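Local coordinates for protein RMD9, mitochondrial (Saccharomyces cerevisiae S288C, PDB 7A9W) that binds a twelve-nucleotide motif in the 3'-UTR of mitochondrial mRNAs and takes part in the processing or stability of these messages, at residues A[45-50]-A[88-93]; A[257-262]-A[293-298]; A[475-480]-A[554-559]. One frame throughout, in Å; residues are numbered along the deposited sequence.

The three contacts follow one another along a largely helical chain, each closing before the next opens. Interaction 1 joins helices 41-59 and 78-97, ahead of the first PPR repeat. Interaction 2 joins the turns inside the assigned repeats PPR3 and PPR4, and interaction 3 ties the entry to helix 478-486, beyond PPR8, to the loop before helix 559-563. Their centres are far apart: about 45 Å between 1 and 2, 39 Å between 1 and 3, and 48 Å between 2 and 3, the last pair on opposite sides of the chain's centre. They thus sample the beginning, middle and end of an RNA-binding helical solenoid, and only interaction 3 touches RNA directly.

Interaction 1. Residues A[45-50]-A[88-93]; sequences LSFDEC and GRAMEL
Phe47 has CG anti to the backbone N (chi1 180°), which carries the ring end toward helix 78-97, Phe47 CE1 lying 3.8 Å from Ala90 O. The carbonyl oxygen approaches the rim of the ring close to its plane, where the hydrogen-bearing edge faces it. Cys50 takes a different first torsion: its SG sits between the backbone N and the carbonyl carbon (chi1 63°), and the sulfur rests against the methyl of Ala90, Cys50 SG to Ala90 CB 3.8 Å. Consistent with the small Ala90, the CA atoms of Phe47 and Ala90 come within 5.8 Å. Leu93 fills the neighbouring position. The CD1 branch of Leu93 reaches between Ser46 and Phe47, 3.7 Å from Phe47 N and 4.1 Å from Phe47 CB.

At the outer margin Arg89 bends at chi2 and carries its guanidinium obliquely toward Ser46. Arg89 NH1 comes within 3.3 Å of Ser46 OG, but the angle is too poor for a hydrogen bond; the hydroxyl bonds instead to His42 O, one turn back in its own helix. Arg89 NE has a long salt bridge to Glu92 OE2 at 3.8 Å. Helices 41-59 and 78-97 run nearly antiparallel here, their local axes 151° apart and 9.4 Å at closest approach. Against both, Leu111 of helix 105-128 touches Phe47 and Ala90, making this a three-helix packing at the N-terminal end of the solenoid; Phe103, just before that third helix, meets the Phe47 ring edge-to-face. The chemistry is therefore mainly apolar: the Phe47 ring edge and Cys50 SG meet Ala90, Leu93 CD1 packs against Ser46 and Phe47, and the Ser46 hydroxyl is satisfied within its own helix.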
loop_
_atom_site.group_PDB
_atom_site.type_symbol
_atom_site.label_atom_id
_atom_site.label_comp_id
_atom_site.label_asym_id
_atom_site.label_seq_id
_atom_site.Cartn_x
_atom_site.Cartn_y
_atom_site.Cartn_z
ATOM N N LEU A 45 -3.237 -33.404 -15.821
ATOM C CA LEU A 45 -1.799 -33.415 -16.070
ATOM C C LEU A 45 -1.276 -32.008 -16.332
ATOM O O LEU A 45 -0.283 -31.582 -15.731
ATOM C CB LEU A 45 -1.480 -34.335 -17.248
ATOM C CG LEU A 45 -1.954 -35.784 -17.131
ATOM C CD1 LEU A 45 -1.595 -36.566 -18.386
ATOM C CD2 LEU A 45 -1.366 -36.446 -15.893
ATOM N N SER A 46 -1.932 -31.272 -17.233
ATOM C CA SER A 46 -1.512 -29.905 -17.520
ATOM C C SER A 46 -1.725 -28.991 -16.321
ATOM O O SER A 46 -1.029 -27.977 -16.186
ATOM C CB SER A 46 -2.260 -29.369 -18.740
ATOM O OG SER A 46 -3.662 -29.413 -18.540
ATOM N N PHE A 47 -2.678 -29.323 -15.448
ATOM C CA PHE A 47 -2.858 -28.557 -14.219
ATOM C C PHE A 47 -1.623 -28.660 -13.335
ATOM O O PHE A 47 -1.106 -27.648 -12.848
ATOM C CB PHE A 47 -4.102 -29.046 -13.475
ATOM C CG PHE A 47 -4.366 -28.323 -12.183
ATOM C CD1 PHE A 47 -5.120 -27.160 -12.166
ATOM C CD2 PHE A 47 -3.877 -28.815 -10.982
ATOM C CE1 PHE A 47 -5.369 -26.496 -10.979
ATOM C CE2 PHE A 47 -4.123 -28.155 -9.793
ATOM C CZ PHE A 47 -4.871 -26.994 -9.792
ATOM N N ASP A 48 -1.127 -29.882 -13.125
ATOM C CA ASP A 48 0.045 -30.072 -12.277
ATOM C C ASP A 48 1.289 -29.431 -12.878
ATOM O O ASP A 48 2.195 -29.033 -12.139
ATOM C CB ASP A 48 0.289 -31.563 -12.038
ATOM C CG ASP A 48 -0.853 -32.227 -11.297
ATOM O OD1 ASP A 48 -1.854 -31.540 -11.006
ATOM O OD2 ASP A 48 -0.749 -33.438 -11.004
ATOM N N GLU A 49 1.353 -29.319 -14.206
ATOM C CA GLU A 49 2.534 -28.746 -14.843
ATOM C C GLU A 49 2.618 -27.244 -14.600
ATOM O O GLU A 49 3.624 -26.740 -14.088
ATOM C CB GLU A 49 2.523 -29.054 -16.342
ATOM C CG GLU A 49 2.715 -30.524 -16.677
ATOM C CD GLU A 49 2.939 -30.759 -18.159
ATOM O OE1 GLU A 49 2.953 -29.773 -18.924
ATOM O OE2 GLU A 49 3.104 -31.932 -18.559
ATOM N N CYS A 50 1.562 -26.510 -14.956
ATOM C CA CYS A 50 1.606 -25.055 -14.847
ATOM C C CYS A 50 1.574 -24.590 -13.396
ATOM O O CYS A 50 2.199 -23.578 -13.061
ATOM C CB CYS A 50 0.449 -24.433 -15.631
ATOM S SG CYS A 50 -1.192 -24.871 -15.014
ATOM N N GLY A 88 -3.719 -17.962 -14.984
ATOM C CA GLY A 88 -4.965 -17.926 -15.734
ATOM C C GLY A 88 -5.308 -19.269 -16.349
ATOM O O GLY A 88 -6.476 -19.662 -16.395
ATOM N N ARG A 89 -4.293 -19.993 -16.830
ATOM C CA ARG A 89 -4.513 -21.345 -17.332
ATOM C C ARG A 89 -4.950 -22.281 -16.212
ATOM O O ARG A 89 -5.888 -23.068 -16.376
ATOM C CB ARG A 89 -3.245 -21.869 -18.005
ATOM C CG ARG A 89 -3.328 -23.322 -18.434
ATOM C CD ARG A 89 -3.884 -23.459 -19.844
ATOM N NE ARG A 89 -4.220 -24.845 -20.161
ATOM C CZ ARG A 89 -3.333 -25.771 -20.509
ATOM N NH1 ARG A 89 -3.735 -27.005 -20.781
ATOM N NH2 ARG A 89 -2.043 -25.468 -20.583
ATOM N N ALA A 90 -4.271 -22.211 -15.063
ATOM C CA ALA A 90 -4.643 -23.053 -13.932
ATOM C C ALA A 90 -6.047 -22.727 -13.441
ATOM O O ALA A 90 -6.813 -23.629 -13.081
ATOM C CB ALA A 90 -3.630 -22.897 -12.798
ATOM N N MET A 91 -6.404 -21.441 -13.414
ATOM C CA MET A 91 -7.760 -21.072 -13.028
ATOM C C MET A 91 -8.767 -21.472 -14.097
ATOM O O MET A 91 -9.932 -21.740 -13.781
ATOM C CB MET A 91 -7.844 -19.573 -12.749
ATOM C CG MET A 91 -8.896 -19.220 -11.718
ATOM S SD MET A 91 -8.536 -20.012 -10.138
ATOM C CE MET A 91 -10.180 -20.115 -9.430
ATOM N N GLU A 92 -8.341 -21.511 -15.361
ATOM C CA GLU A 92 -9.209 -22.007 -16.423
ATOM C C GLU A 92 -9.499 -23.490 -16.240
ATOM O O GLU A 92 -10.654 -23.924 -16.321
ATOM C CB GLU A 92 -8.565 -21.746 -17.786
ATOM C CG GLU A 92 -9.022 -22.692 -18.884
ATOM C CD GLU A 92 -8.222 -22.530 -20.162
ATOM O OE1 GLU A 92 -8.004 -21.376 -20.589
ATOM O OE2 GLU A 92 -7.802 -23.557 -20.736
ATOM N N LEU A 93 -8.458 -24.285 -15.984
ATOM C CA LEU A 93 -8.640 -25.717 -15.791
ATOM C C LEU A 93 -9.365 -26.038 -14.492
ATOM O O LEU A 93 -9.947 -27.121 -14.375
ATOM C CB LEU A 93 -7.284 -26.426 -15.814
ATOM C CG LEU A 93 -6.415 -26.232 -17.058
ATOM C CD1 LEU A 93 -5.077 -26.936 -16.889
ATOM C CD2 LEU A 93 -7.133 -26.733 -18.299
#

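Interaction 2. Residues A[257-262]-A[293-298]; sequences KAEDYE and DSKNLT
Tyr261 and Asn296 meet through the phenol oxygen: Asn296 N donates to Tyr261 OH over 2.9 Å, at an N-H...O angle of 138°. The Tyr261 hydroxyl in turn donates a hydrogen bond to Glu259 OE1 (3.0 Å), so the oxygen is gripped as both acceptor and donor. Glu259 OE1 receives it on the anti side, 33° out of the carboxylate plane. The end of the ring also rests against the Asn296 side chain, with Tyr261 CZ 3.5 Å from Asn296 CB, and the ring and amide planes stand 53° apart. On another flank Tyr261 CE1 lies 3.8 Å from Ser294 CB; the Ser294 hydroxyl itself is engaged by Phe290 O in the helix just before.

Further out, the Glu259 carboxylate lies by the start of the Lys295 side chain, Glu259 OE1 to Lys295 CB 3.7 Å. The lysine bends at chi2, and its end leads away from this contact. Glu259 also helps to fix the ring, since its CA sits 3.6 Å above one face of Tyr261, offset toward the rim. It can do so because the chain turns sharply there: Glu259, just beyond the end of helix 245-257, has positive phi and belongs to a Schellman motif, before Asp260 N-caps the next helix. In the facing turn Asn296 is likewise an N-cap. Having CG anti to the backbone N carries the Asn296 amide toward Thr298, and Asn296 OD1 takes a bond from Thr298 OG1 at 2.6 Å and a weak one from Thr298 N.

Helices 245-257 and 261-270 are joined by one turn, 281-292 and 297-308 by the other. A tyrosine of assigned PPR3 thus docks on assigned PPR4, consistent with the stacked helical hairpins of a PPR alpha-solenoid.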
loop_
_atom_site.group_PDB
_atom_site.type_symbol
_atom_site.label_atom_id
_atom_site.label_comp_id
_atom_site.label_asym_id
_atom_site.label_seq_id
_atom_site.Cartn_x
_atom_site.Cartn_y
_atom_site.Cartn_z
ATOM N N LYS A 257 -0.023 -7.668 21.468
ATOM C CA LYS A 257 -1.112 -6.698 21.517
ATOM C C LYS A 257 -1.634 -6.529 22.939
ATOM O O LYS A 257 -1.936 -5.409 23.369
ATOM C CB LYS A 257 -2.242 -7.127 20.580
ATOM C CG LYS A 257 -1.877 -7.096 19.104
ATOM C CD LYS A 257 -3.068 -7.476 18.234
ATOM C CE LYS A 257 -2.724 -7.397 16.753
ATOM N NZ LYS A 257 -3.881 -7.778 15.894
ATOM N N ALA A 258 -1.744 -7.628 23.685
ATOM C CA ALA A 258 -2.166 -7.583 25.078
ATOM C C ALA A 258 -1.072 -7.085 26.012
ATOM O O ALA A 258 -1.323 -6.956 27.215
ATOM C CB ALA A 258 -2.635 -8.969 25.529
ATOM N N GLU A 259 0.123 -6.812 25.488
ATOM C CA GLU A 259 1.267 -6.310 26.249
ATOM C C GLU A 259 1.716 -7.274 27.342
ATOM O O GLU A 259 2.327 -6.857 28.331
ATOM C CB GLU A 259 0.978 -4.928 26.844
ATOM C CG GLU A 259 0.530 -3.905 25.814
ATOM C CD GLU A 259 0.583 -2.488 26.340
ATOM O OE1 GLU A 259 1.678 -2.045 26.747
ATOM O OE2 GLU A 259 -0.471 -1.819 26.354
ATOM N N ASP A 260 1.424 -8.565 27.186
ATOM C CA ASP A 260 2.012 -9.595 28.040
ATOM C C ASP A 260 3.329 -10.045 27.407
ATOM O O ASP A 260 3.476 -11.158 26.895
ATOM C CB ASP A 260 1.041 -10.755 28.230
ATOM C CG ASP A 260 1.395 -11.624 29.425
ATOM O OD1 ASP A 260 2.595 -11.742 29.751
ATOM O OD2 ASP A 260 0.467 -12.189 30.041
ATOM N N TYR A 261 4.301 -9.131 27.450
ATOM C CA TYR A 261 5.536 -9.313 26.697
ATOM C C TYR A 261 6.352 -10.498 27.199
ATOM O O TYR A 261 7.053 -11.139 26.408
ATOM C CB TYR A 261 6.371 -8.034 26.752
ATOM C CG TYR A 261 5.642 -6.806 26.255
ATOM C CD1 TYR A 261 5.340 -6.651 24.909
ATOM C CD2 TYR A 261 5.262 -5.797 27.132
ATOM C CE1 TYR A 261 4.676 -5.529 24.449
ATOM C CE2 TYR A 261 4.596 -4.672 26.681
ATOM C CZ TYR A 261 4.307 -4.544 25.339
ATOM O OH TYR A 261 3.646 -3.424 24.886
ATOM N N GLU A 262 6.282 -10.802 28.497
ATOM C CA GLU A 262 7.048 -11.927 29.025
ATOM C C GLU A 262 6.564 -13.247 28.438
ATOM O O GLU A 262 7.372 -14.124 28.115
ATOM C CB GLU A 262 6.970 -11.951 30.552
ATOM C CG GLU A 262 7.729 -10.819 31.227
ATOM C CD GLU A 262 7.842 -11.006 32.728
ATOM O OE1 GLU A 262 7.288 -11.998 33.246
ATOM O OE2 GLU A 262 8.485 -10.163 33.388
ATOM N N ASP A 293 3.950 -3.533 16.546
ATOM C CA ASP A 293 2.732 -3.775 17.307
ATOM C C ASP A 293 2.900 -3.642 18.814
ATOM O O ASP A 293 1.888 -3.606 19.524
ATOM C CB ASP A 293 2.172 -5.170 16.992
ATOM C CG ASP A 293 1.841 -5.345 15.525
ATOM O OD1 ASP A 293 1.400 -4.363 14.893
ATOM O OD2 ASP A 293 2.025 -6.464 15.001
ATOM N N SER A 294 4.126 -3.570 19.324
ATOM C CA SER A 294 4.345 -3.444 20.761
ATOM C C SER A 294 4.181 -1.988 21.180
ATOM O O SER A 294 4.885 -1.107 20.673
ATOM C CB SER A 294 5.732 -3.958 21.141
ATOM O OG SER A 294 5.872 -5.335 20.839
ATOM N N LYS A 295 3.253 -1.736 22.106
ATOM C CA LYS A 295 3.108 -0.397 22.663
ATOM C C LYS A 295 4.287 -0.016 23.548
ATOM O O LYS A 295 4.510 1.176 23.784
ATOM C CB LYS A 295 1.802 -0.293 23.452
ATOM C CG LYS A 295 0.739 0.560 22.775
ATOM C CD LYS A 295 0.473 0.095 21.352
ATOM C CE LYS A 295 -0.517 1.008 20.645
ATOM N NZ LYS A 295 -0.750 0.587 19.237
ATOM N N ASN A 296 5.040 -0.998 24.039
ATOM C CA ASN A 296 6.272 -0.744 24.783
ATOM C C ASN A 296 7.350 -0.360 23.780
ATOM O O ASN A 296 7.934 -1.219 23.116
ATOM C CB ASN A 296 6.672 -1.970 25.596
ATOM C CG ASN A 296 7.941 -1.753 26.397
ATOM O OD1 ASN A 296 8.334 -0.619 26.667
ATOM N ND2 ASN A 296 8.587 -2.846 26.785
ATOM N N LEU A 297 7.614 0.943 23.665
ATOM C CA LEU A 297 8.545 1.432 22.657
ATOM C C LEU A 297 9.986 1.040 22.953
ATOM O O LEU A 297 10.802 0.988 22.027
ATOM C CB LEU A 297 8.424 2.952 22.532
ATOM C CG LEU A 297 7.026 3.458 22.167
ATOM C CD1 LEU A 297 7.005 4.975 22.041
ATOM C CD2 LEU A 297 6.532 2.801 20.886
ATOM N N THR A 298 10.320 0.766 24.216
ATOM C CA THR A 298 11.667 0.307 24.534
ATOM C C THR A 298 11.915 -1.090 23.982
ATOM O O THR A 298 12.988 -1.366 23.432
ATOM C CB THR A 298 11.895 0.332 26.045
ATOM O OG1 THR A 298 10.902 -0.475 26.691
ATOM C CG2 THR A 298 11.814 1.757 26.576
#

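Interaction 3. Residues A[475-480]-A[554-559]; sequences YIANAD and YFRATK. With nucleotides of chain B.
Arg556, Tyr475 and Ile476 carry most of this contact, which is built on a single beta bridge between Ile476 and Phe555, an isolated extended pairing in an otherwise helical protein. Ile476 supplies both backbone bonds: its N donates to Tyr554 O (2.9 Å, 145°) in the plane of that carbonyl, and its O accepts a weak bond from Arg556 N at 3.4 Å. In its side chain, Ile476 CD1 lies 4.1 Å from Tyr554 CB and Ile476 CB 4.2 Å from Phe555 CD1, while Trp461 of helix 454-470 touches it as well.

Arg556 folds back beside the bridge because its chain bends at chi3 (-99°). This turns one face of the guanidinium to the edge of Tyr475: Tyr475 CD2 stands over the centre of that face, 3.6 Å from Arg556 CZ, and the two planes are 76° apart. The meeting is thus T-shaped, with the tyrosine giving its edge and the arginine its face. The other end of the guanidinium reaches Ala477, Arg556 NH2 lying 3.8 Å from Ala477 CA.

Ala477 is the N-cap of helix 478-486, and its N is held by Asp480 OD2 at 3.0 Å; Asp480 in turn forms a salt bridge with Arg440 through OD1. At Ala479, the second residue of that helix, the RNA is met directly: Ala479 CA lies 3.4 Å from O4' of the ribose of C14 of chain B.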
loop_
_atom_site.group_PDB
_atom_site.type_symbol
_atom_site.label_atom_id
_atom_site.label_comp_id
_atom_site.label_asym_id
_atom_site.label_seq_id
_atom_site.Cartn_x
_atom_site.Cartn_y
_atom_site.Cartn_z
ATOM N N TYR A 475 -3.783 10.666 -22.271
ATOM C CA TYR A 475 -4.718 11.777 -22.147
ATOM C C TYR A 475 -4.432 12.525 -20.847
ATOM O O TYR A 475 -3.378 12.370 -20.216
ATOM C CB TYR A 475 -6.165 11.271 -22.208
ATOM C CG TYR A 475 -6.379 10.095 -23.133
ATOM C CD1 TYR A 475 -6.497 10.276 -24.504
ATOM C CD2 TYR A 475 -6.474 8.802 -22.633
ATOM C CE1 TYR A 475 -6.696 9.203 -25.352
ATOM C CE2 TYR A 475 -6.674 7.722 -23.474
ATOM C CZ TYR A 475 -6.784 7.929 -24.832
ATOM O OH TYR A 475 -6.983 6.858 -25.672
ATOM N N ILE A 476 -5.384 13.354 -20.431
ATOM C CA ILE A 476 -5.310 14.083 -19.171
ATOM C C ILE A 476 -6.081 13.288 -18.125
ATOM O O ILE A 476 -7.289 13.061 -18.272
ATOM C CB ILE A 476 -5.870 15.507 -19.311
ATOM C CG1 ILE A 476 -4.998 16.333 -20.260
ATOM C CG2 ILE A 476 -5.975 16.178 -17.948
ATOM C CD1 ILE A 476 -5.470 17.758 -20.440
ATOM N N ALA A 477 -5.387 12.863 -17.073
ATOM C CA ALA A 477 -6.000 12.047 -16.039
ATOM C C ALA A 477 -6.752 12.920 -15.036
ATOM O O ALA A 477 -6.711 14.153 -15.084
ATOM C CB ALA A 477 -4.944 11.205 -15.325
ATOM N N ASN A 478 -7.454 12.255 -14.114
ATOM C CA ASN A 478 -8.165 12.973 -13.060
ATOM C C ASN A 478 -7.202 13.745 -12.167
ATOM O O ASN A 478 -7.492 14.877 -11.762
ATOM C CB ASN A 478 -8.995 11.999 -12.223
ATOM C CG ASN A 478 -10.312 11.636 -12.880
ATOM O OD1 ASN A 478 -10.816 12.366 -13.734
ATOM N ND2 ASN A 478 -10.884 10.508 -12.475
ATOM N N ALA A 479 -6.052 13.144 -11.844
ATOM C CA ALA A 479 -5.092 13.798 -10.959
ATOM C C ALA A 479 -4.558 15.089 -11.565
ATOM O O ALA A 479 -4.225 16.027 -10.832
ATOM C CB ALA A 479 -3.942 12.844 -10.636
ATOM N N ASP A 480 -4.470 15.156 -12.895
ATOM C CA ASP A 480 -4.032 16.387 -13.546
ATOM C C ASP A 480 -5.053 17.502 -13.358
ATOM O O ASP A 480 -4.691 18.644 -13.051
ATOM C CB ASP A 480 -3.781 16.134 -15.031
ATOM C CG ASP A 480 -2.663 15.145 -15.272
ATOM O OD1 ASP A 480 -1.580 15.303 -14.669
ATOM O OD2 ASP A 480 -2.871 14.209 -16.071
ATOM N N TYR A 554 -8.593 16.632 -25.045
ATOM C CA TYR A 554 -7.482 15.834 -24.547
ATOM C C TYR A 554 -7.829 15.065 -23.278
ATOM O O TYR A 554 -6.939 14.456 -22.675
ATOM C CB TYR A 554 -6.263 16.724 -24.294
ATOM C CG TYR A 554 -5.796 17.496 -25.508
ATOM C CD1 TYR A 554 -6.174 18.818 -25.703
ATOM C CD2 TYR A 554 -4.975 16.902 -26.459
ATOM C CE1 TYR A 554 -5.749 19.529 -26.810
ATOM C CE2 TYR A 554 -4.545 17.606 -27.569
ATOM C CZ TYR A 554 -4.934 18.917 -27.739
ATOM O OH TYR A 554 -4.509 19.621 -28.843
ATOM N N PHE A 555 -9.092 15.080 -22.861
ATOM C CA PHE A 555 -9.486 14.376 -21.650
ATOM C C PHE A 555 -9.524 12.870 -21.886
ATOM O O PHE A 555 -9.742 12.396 -23.005
ATOM C CB PHE A 555 -10.858 14.853 -21.166
ATOM C CG PHE A 555 -10.845 16.218 -20.532
ATOM C CD1 PHE A 555 -9.654 16.891 -20.318
ATOM C CD2 PHE A 555 -12.029 16.822 -20.138
ATOM C CE1 PHE A 555 -9.644 18.144 -19.735
ATOM C CE2 PHE A 555 -12.025 18.074 -19.553
ATOM C CZ PHE A 555 -10.830 18.736 -19.350
ATOM N N ARG A 556 -9.305 12.114 -20.807
ATOM C CA ARG A 556 -9.436 10.664 -20.884
ATOM C C ARG A 556 -10.886 10.249 -21.096
ATOM O O ARG A 556 -11.152 9.205 -21.702
ATOM C CB ARG A 556 -8.861 10.025 -19.618
ATOM C CG ARG A 556 -8.957 8.508 -19.570
ATOM C CD ARG A 556 -8.048 7.926 -18.497
ATOM N NE ARG A 556 -6.786 7.442 -19.052
ATOM C CZ ARG A 556 -5.689 8.181 -19.187
ATOM N NH1 ARG A 556 -4.591 7.647 -19.703
ATOM N NH2 ARG A 556 -5.690 9.452 -18.808
ATOM N N ALA A 557 -11.829 11.058 -20.621
ATOM C CA ALA A 557 -13.248 10.812 -20.827
ATOM C C ALA A 557 -13.989 12.132 -20.684
ATOM O O ALA A 557 -13.643 12.949 -19.828
ATOM C CB ALA A 557 -13.793 9.782 -19.830
ATOM N N THR A 558 -15.006 12.336 -21.526
ATOM C CA THR A 558 -15.797 13.558 -21.443
ATOM C C THR A 558 -16.635 13.625 -20.174
ATOM O O THR A 558 -17.189 14.688 -19.874
ATOM C CB THR A 558 -16.707 13.694 -22.664
ATOM O OG1 THR A 558 -17.799 12.772 -22.555
ATOM C CG2 THR A 558 -15.930 13.407 -23.939
ATOM N N LYS A 559 -16.748 12.520 -19.434
ATOM C CA LYS A 559 -17.410 12.555 -18.137
ATOM C C LYS A 559 -16.624 13.378 -17.124
ATOM O O LYS A 559 -17.186 13.780 -16.099
ATOM C CB LYS A 559 -17.614 11.130 -17.618
ATOM C CG LYS A 559 -18.758 10.976 -16.627
ATOM C CD LYS A 559 -19.014 9.509 -16.311
ATOM C CE LYS A 559 -20.271 9.327 -15.475
ATOM N NZ LYS A 559 -20.547 7.889 -15.198
ATOM P P C B 14 -4.179 14.783 -4.424
ATOM O OP1 C B 14 -4.990 16.003 -4.178
ATOM O OP2 C B 14 -3.735 13.959 -3.271
ATOM O "O5'" C B 14 -4.984 13.841 -5.426
ATOM C "C5'" C B 14 -5.545 14.366 -6.624
ATOM C "C4'" C B 14 -6.650 13.490 -7.167
ATOM O "O4'" C B 14 -6.074 12.430 -7.975
ATOM C "C3'" C B 14 -7.532 12.809 -6.121
ATOM O "O3'" C B 14 -8.882 12.781 -6.580
ATOM C "C2'" C B 14 -6.976 11.387 -6.076
ATOM O "O2'" C B 14 -7.907 10.407 -5.665
ATOM C "C1'" C B 14 -6.540 11.175 -7.523
ATOM N N1 C B 14 -5.448 10.203 -7.675
ATOM C C2 C B 14 -5.524 9.244 -8.689
ATOM O O2 C B 14 -6.511 9.243 -9.441
ATOM N N3 C B 14 -4.517 8.349 -8.825
ATOM C C4 C B 14 -3.473 8.385 -7.997
ATOM N N4 C B 14 -2.505 7.483 -8.167
ATOM C C5 C B 14 -3.374 9.349 -6.954
ATOM C C6 C B 14 -4.373 10.230 -6.829
#